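Local coordinates for sugar ABC transporter (Sugar-binding protein) (PDB 4YO7) that binds myo-inositol and probably serves as the solute-binding receptor of an ABC transporter, at residues A[77-82]-A[95-100]; A[71-76]-A[294-299]. All coordinates share one frame; numbering follows the deposited sequence.

How the contacts relate
Helix 57-70 ends in the connection 71-76, which includes a turn, starts contact 2 and runs straight into strand 77-82, the start of contact 1. Contact 1 closes after only 12 intervening residues, when helix 87-100 comes back along the strand at 95-100. Contact 2 stays open for another 193, through the lobe with the four-stranded sheet, until helix 284-299 returns to the first lobe; contact 1 therefore lies wholly within its span. The two contacts work on opposite faces of the six-stranded parallel sheet, Ile79 and Ser81 on one, Phe76 on the other. They also touch, at 4.1 Å between Phe78 CZ and Val296 CG2.

Contact 1: A[77-82]-A[95-100]; sequences EFIFSD and ENFISR
A beta-alpha unit of the Rossmann-like lobe of a type I periplasmic binding fold is packed here: helix 87-100 packs on one face of edge strand 76-82 and carries the chain across strand 46-52 toward strand 104-107. The local axes of 77-82 and 95-100 approach to 11.6 Å and run nearly antiparallel, at 160°. Ile79 and Ser81 send their CB atoms toward the helix, while Phe80 turns away to helix 57-70. Ile79 divides its two branches between two partners. With CG1 beside the backbone N (chi1 -57°), CG2 is left to meet the rim of the Phe97 ring, 3.8 Å from Phe97 CE1. Further along the same rim, Ser81 OG stands near the ring plane at 3.8 Å from Phe97 CZ. Phe97 thus presents its edge, not a face, to both strand residues. The other branch, Ile79 CD1, lies over one face of the Arg100 guanidinium, 3.6 Å above its plane and displaced toward the rim, with Arg100 NH1 3.9 Å away. Arg100 has a second deposited conformer, so this half is less certain. In the conformer described, a bond within 95-100 helps set the group: Arg100 NE donates to Asn96 OD1 at 2.8 Å, bent to 144° at the hydrogen, and the acceptor lies close to the guanidinium plane. Val102 also touches Phe97, and Val47 touches Ile79. The joint is thus apolar between Ile79 and buried Phe97, with an arginine face at its exposed margin; there the methyl keeps off the in-plane N-H directions and probably need not compete with the bond to Asn96.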
loop_
_atom_site.group_PDB
_atom_site.type_symbol
_atom_site.label_atom_id
_atom_site.label_comp_id
_atom_site.label_asym_id
_atom_site.label_seq_id
_atom_site.Cartn_x
_atom_site.Cartn_y
_atom_site.Cartn_z
ATOM N N GLU A 77 -25.815 -6.720 -1.597
ATOM C CA GLU A 77 -25.189 -7.380 -0.463
ATOM C C GLU A 77 -23.689 -7.434 -0.715
ATOM O O GLU A 77 -23.280 -7.702 -1.827
ATOM C CB GLU A 77 -25.713 -8.805 -0.290
ATOM C CG GLU A 77 -27.211 -8.915 -0.356
ATOM C CD GLU A 77 -27.900 -8.187 0.787
ATOM O OE1 GLU A 77 -27.280 -8.051 1.862
ATOM O OE2 GLU A 77 -29.062 -7.752 0.607
ATOM N N PHE A 78 -22.889 -7.200 0.312
ATOM C CA PHE A 78 -21.428 -7.344 0.175
ATOM C C PHE A 78 -20.894 -8.477 1.034
ATOM O O PHE A 78 -21.318 -8.654 2.171
ATOM C CB PHE A 78 -20.718 -6.039 0.551
ATOM C CG PHE A 78 -20.936 -4.935 -0.440
ATOM C CD1 PHE A 78 -22.144 -4.274 -0.501
ATOM C CD2 PHE A 78 -19.938 -4.573 -1.318
ATOM C CE1 PHE A 78 -22.343 -3.270 -1.418
ATOM C CE2 PHE A 78 -20.142 -3.562 -2.233
ATOM C CZ PHE A 78 -21.335 -2.917 -2.274
ATOM N N ILE A 79 -19.972 -9.263 0.482
ATOM C CA ILE A 79 -19.276 -10.294 1.246
ATOM C C ILE A 79 -17.854 -9.817 1.424
ATOM O O ILE A 79 -17.096 -9.785 0.465
ATOM C CB ILE A 79 -19.274 -11.662 0.543
ATOM C CG1 ILE A 79 -20.709 -12.119 0.253
ATOM C CG2 ILE A 79 -18.573 -12.704 1.401
ATOM C CD1 ILE A 79 -20.764 -13.255 -0.743
ATOM N N PHE A 80 -17.507 -9.416 2.647
ATOM C CA PHE A 80 -16.164 -8.894 2.942
ATOM C C PHE A 80 -15.315 -9.994 3.551
ATOM O O PHE A 80 -15.443 -10.307 4.734
ATOM C CB PHE A 80 -16.230 -7.681 3.882
ATOM C CG PHE A 80 -16.621 -6.415 3.187
ATOM C CD1 PHE A 80 -17.897 -5.896 3.341
ATOM C CD2 PHE A 80 -15.724 -5.769 2.328
ATOM C CE1 PHE A 80 -18.266 -4.741 2.690
ATOM C CE2 PHE A 80 -16.108 -4.600 1.665
ATOM C CZ PHE A 80 -17.388 -4.099 1.861
ATOM N N SER A 81 -14.436 -10.560 2.736
ATOM C CA SER A 81 -13.579 -11.666 3.135
ATOM C C SER A 81 -12.128 -11.218 3.270
ATOM O O SER A 81 -11.705 -10.251 2.646
ATOM C CB SER A 81 -13.651 -12.807 2.107
ATOM O OG SER A 81 -14.987 -13.294 2.011
ATOM N N ASP A 82 -11.392 -11.944 4.097
ATOM C CA ASP A 82 -10.008 -11.639 4.456
ATOM C C ASP A 82 -9.164 -12.876 4.141
ATOM O O ASP A 82 -9.409 -13.948 4.687
ATOM C CB ASP A 82 -9.939 -11.279 5.952
ATOM C CG ASP A 82 -8.535 -11.049 6.470
ATOM O OD1 ASP A 82 -7.541 -11.089 5.718
ATOM O OD2 ASP A 82 -8.442 -10.787 7.691
ATOM N N GLU A 95 -13.125 -18.430 -5.886
ATOM C CA GLU A 95 -13.872 -19.556 -6.459
ATOM C C GLU A 95 -15.303 -19.620 -5.899
ATOM O O GLU A 95 -16.242 -19.950 -6.621
ATOM C CB GLU A 95 -13.132 -20.861 -6.185
ATOM C CG GLU A 95 -11.868 -21.014 -7.038
ATOM C CD GLU A 95 -10.980 -22.177 -6.600
ATOM O OE1 GLU A 95 -11.267 -22.806 -5.562
ATOM O OE2 GLU A 95 -9.982 -22.451 -7.293
ATOM N N ASN A 96 -15.448 -19.349 -4.610
ATOM C CA ASN A 96 -16.760 -19.285 -3.981
ATOM C C ASN A 96 -17.606 -18.162 -4.556
ATOM O O ASN A 96 -18.782 -18.346 -4.850
ATOM C CB ASN A 96 -16.617 -19.129 -2.459
ATOM C CG ASN A 96 -17.960 -19.069 -1.750
ATOM O OD1 ASN A 96 -18.458 -18.003 -1.457
ATOM N ND2 ASN A 96 -18.551 -20.217 -1.490
ATOM N N PHE A 97 -17.006 -16.994 -4.738
ATOM C CA PHE A 97 -17.724 -15.890 -5.371
ATOM C C PHE A 97 -18.194 -16.250 -6.781
ATOM O O PHE A 97 -19.302 -15.924 -7.159
ATOM C CB PHE A 97 -16.862 -14.632 -5.446
ATOM C CG PHE A 97 -16.419 -14.077 -4.113
ATOM C CD1 PHE A 97 -17.123 -14.281 -2.938
ATOM C CD2 PHE A 97 -15.282 -13.268 -4.080
ATOM C CE1 PHE A 97 -16.664 -13.727 -1.743
ATOM C CE2 PHE A 97 -14.840 -12.732 -2.903
ATOM C CZ PHE A 97 -15.529 -12.949 -1.744
ATOM N N ILE A 98 -17.357 -16.933 -7.563
ATOM C CA ILE A 98 -17.753 -17.381 -8.890
ATOM C C ILE A 98 -18.903 -18.377 -8.794
ATOM O O ILE A 98 -19.886 -18.254 -9.516
ATOM C CB ILE A 98 -16.582 -18.015 -9.629
ATOM C CG1 ILE A 98 -15.555 -16.933 -9.953
ATOM C CG2 ILE A 98 -17.051 -18.709 -10.897
ATOM C CD1 ILE A 98 -14.221 -17.467 -10.458
ATOM N N SER A 99 -18.798 -19.327 -7.883
ATOM C CA SER A 99 -19.827 -20.353 -7.795
ATOM C C SER A 99 -21.191 -19.811 -7.343
ATOM O O SER A 99 -22.231 -20.373 -7.701
ATOM C CB SER A 99 -19.380 -21.482 -6.889
ATOM O OG SER A 99 -19.454 -21.175 -5.511
ATOM N N ARG A 100 -21.162 -18.734 -6.563
ATOM C CA ARG A 100 -22.358 -18.015 -6.121
ATOM C C ARG A 100 -22.957 -17.142 -7.216
ATOM O O ARG A 100 -24.089 -16.662 -7.092
ATOM C CB ARG A 100 -22.029 -17.109 -4.926
ATOM C CG ARG A 100 -21.820 -17.762 -3.599
ATOM C CD ARG A 100 -21.252 -16.697 -2.656
ATOM N NE ARG A 100 -21.153 -17.153 -1.264
ATOM C CZ ARG A 100 -22.071 -16.932 -0.329
ATOM N NH1 ARG A 100 -23.178 -16.259 -0.614
ATOM N NH2 ARG A 100 -21.888 -17.396 0.903
#

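Contact 2: A[71-76]-A[294-299]; sequences ANYPDF and VAVQAA
Val296 CG2 overlaps the centre of two aromatic rings at once, those of Tyr73 and Phe76. It lies 4.0 Å from the Tyr73 ring centroid and only 5° off the normal, and 4.2 Å from the Phe76 centroid at 9° off the normal, which makes both encounters face-on CH-pi contacts. Since one methyl sits near both normals yet the two centroids lie in widely different directions from it, the ring planes are steeply inclined to each other, forming two walls of a corner. The second methyl works at the ring rims. With CG1 anti to the backbone N of Val296 (chi1 165°), it comes between the rings, 3.9 Å from Tyr73 CE1 and equally 3.9 Å from Phe76 CZ. The corner is built by a type I beta turn, Tyr73 to Phe76, closed by Phe76 N to Tyr73 O at 3.0 Å; it links helix 57-70 to the edge strand of the six-stranded sheet in the first lobe of this type I periplasmic binding fold. Helix 284-299, which follows the four-stranded lobe, settles against this turn and also packs on strand 46-52, where Ile48 touches Val296 and Phe76 alike. One helical turn beyond Val296, Ala299 CB meets Phe76 in the ring plane, 3.5 Å from Phe76 CE2, a closer approach than either valine methyl makes. On the far face of the Tyr73 ring lies Asn72 CB, shifted toward the rim and 3.9 Å above the plane. The Tyr73 hydroxyl is hydrogen-bonded to Glu69 OE2 of helix 57-70.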
loop_
_atom_site.group_PDB
_atom_site.type_symbol
_atom_site.label_atom_id
_atom_site.label_comp_id
_atom_site.label_asym_id
_atom_site.label_seq_id
_atom_site.Cartn_x
_atom_site.Cartn_y
_atom_site.Cartn_z
ATOM N N ALA A 71 -22.573 0.669 2.468
ATOM C CA ALA A 71 -23.825 0.966 3.153
ATOM C C ALA A 71 -24.729 1.905 2.350
ATOM O O ALA A 71 -25.912 2.020 2.643
ATOM C CB ALA A 71 -23.540 1.567 4.522
ATOM N N ASN A 72 -24.187 2.550 1.322
ATOM C CA ASN A 72 -24.966 3.445 0.482
ATOM C C ASN A 72 -25.813 2.722 -0.567
ATOM O O ASN A 72 -26.586 3.359 -1.278
ATOM C CB ASN A 72 -24.046 4.436 -0.221
ATOM C CG ASN A 72 -23.431 5.439 0.746
ATOM O OD1 ASN A 72 -24.083 5.876 1.691
ATOM N ND2 ASN A 72 -22.181 5.806 0.513
ATOM N N TYR A 73 -25.675 1.396 -0.661
ATOM C CA TYR A 73 -26.318 0.626 -1.717
ATOM C C TYR A 73 -27.202 -0.498 -1.183
ATOM O O TYR A 73 -26.764 -1.638 -1.093
ATOM C CB TYR A 73 -25.250 0.034 -2.649
ATOM C CG TYR A 73 -24.312 1.076 -3.162
ATOM C CD1 TYR A 73 -24.648 1.859 -4.251
ATOM C CD2 TYR A 73 -23.119 1.331 -2.520
ATOM C CE1 TYR A 73 -23.802 2.847 -4.714
ATOM C CE2 TYR A 73 -22.269 2.307 -2.963
ATOM C CZ TYR A 73 -22.602 3.062 -4.067
ATOM O OH TYR A 73 -21.746 4.043 -4.500
ATOM N N PRO A 74 -28.461 -0.184 -0.862
ATOM C CA PRO A 74 -29.322 -1.143 -0.169
ATOM C C PRO A 74 -29.794 -2.267 -1.076
ATOM O O PRO A 74 -30.289 -3.267 -0.582
ATOM C CB PRO A 74 -30.488 -0.275 0.324
ATOM C CG PRO A 74 -30.504 0.903 -0.562
ATOM C CD PRO A 74 -29.089 1.142 -0.995
ATOM N N ASP A 75 -29.618 -2.102 -2.377
ATOM C CA ASP A 75 -29.943 -3.145 -3.342
ATOM C C ASP A 75 -28.772 -4.113 -3.563
ATOM O O ASP A 75 -28.862 -5.006 -4.394
ATOM C CB ASP A 75 -30.370 -2.522 -4.680
ATOM C CG ASP A 75 -29.377 -1.487 -5.220
ATOM O OD1 ASP A 75 -28.679 -0.786 -4.435
ATOM O OD2 ASP A 75 -29.321 -1.354 -6.463
ATOM N N PHE A 76 -27.698 -3.935 -2.801
ATOM C CA PHE A 76 -26.537 -4.813 -2.855
ATOM C C PHE A 76 -26.284 -5.480 -1.530
ATOM O O PHE A 76 -26.486 -4.874 -0.473
ATOM C CB PHE A 76 -25.280 -4.054 -3.222
ATOM C CG PHE A 76 -25.147 -3.780 -4.672
ATOM C CD1 PHE A 76 -25.920 -2.819 -5.286
ATOM C CD2 PHE A 76 -24.250 -4.501 -5.435
ATOM C CE1 PHE A 76 -25.781 -2.568 -6.644
ATOM C CE2 PHE A 76 -24.106 -4.242 -6.771
ATOM C CZ PHE A 76 -24.888 -3.283 -7.378
ATOM N N VAL A 294 -16.894 1.611 -8.175
ATOM C CA VAL A 294 -16.597 1.044 -9.470
ATOM C C VAL A 294 -17.224 -0.349 -9.599
ATOM O O VAL A 294 -17.775 -0.704 -10.639
ATOM C CB VAL A 294 -15.081 1.010 -9.690
ATOM C CG1 VAL A 294 -14.704 0.231 -10.934
ATOM C CG2 VAL A 294 -14.575 2.453 -9.808
ATOM N N ALA A 295 -17.142 -1.135 -8.532
ATOM C CA ALA A 295 -17.706 -2.475 -8.526
ATOM C C ALA A 295 -19.214 -2.431 -8.693
ATOM O O ALA A 295 -19.806 -3.214 -9.438
ATOM C CB ALA A 295 -17.329 -3.197 -7.226
ATOM N N VAL A 296 -19.845 -1.497 -8.009
ATOM C CA VAL A 296 -21.288 -1.314 -8.159
ATOM C C VAL A 296 -21.642 -0.933 -9.603
ATOM O O VAL A 296 -22.595 -1.466 -10.188
ATOM C CB VAL A 296 -21.816 -0.250 -7.189
ATOM C CG1 VAL A 296 -23.206 0.213 -7.571
ATOM C CG2 VAL A 296 -21.826 -0.804 -5.775
ATOM N N GLN A 297 -20.884 -0.009 -10.193
ATOM C CA GLN A 297 -21.145 0.367 -11.566
ATOM C C GLN A 297 -21.034 -0.835 -12.486
ATOM O O GLN A 297 -21.846 -0.993 -13.392
ATOM C CB GLN A 297 -20.180 1.459 -12.046
ATOM C CG GLN A 297 -20.395 2.809 -11.432
ATOM C CD GLN A 297 -19.326 3.805 -11.870
ATOM O OE1 GLN A 297 -18.157 3.453 -12.013
ATOM N NE2 GLN A 297 -19.731 5.045 -12.105
ATOM N N ALA A 298 -20.011 -1.651 -12.286
ATOM C CA ALA A 298 -19.763 -2.804 -13.161
ATOM C C ALA A 298 -20.852 -3.862 -12.956
ATOM O O ALA A 298 -21.376 -4.450 -13.913
ATOM C CB ALA A 298 -18.401 -3.399 -12.875
ATOM N N ALA A 299 -21.230 -4.048 -11.701
ATOM C CA ALA A 299 -22.329 -4.947 -11.335
ATOM C C ALA A 299 -23.653 -4.533 -11.994
ATOM O O ALA A 299 -24.509 -5.381 -12.329
ATOM C CB ALA A 299 -22.495 -4.985 -9.837
#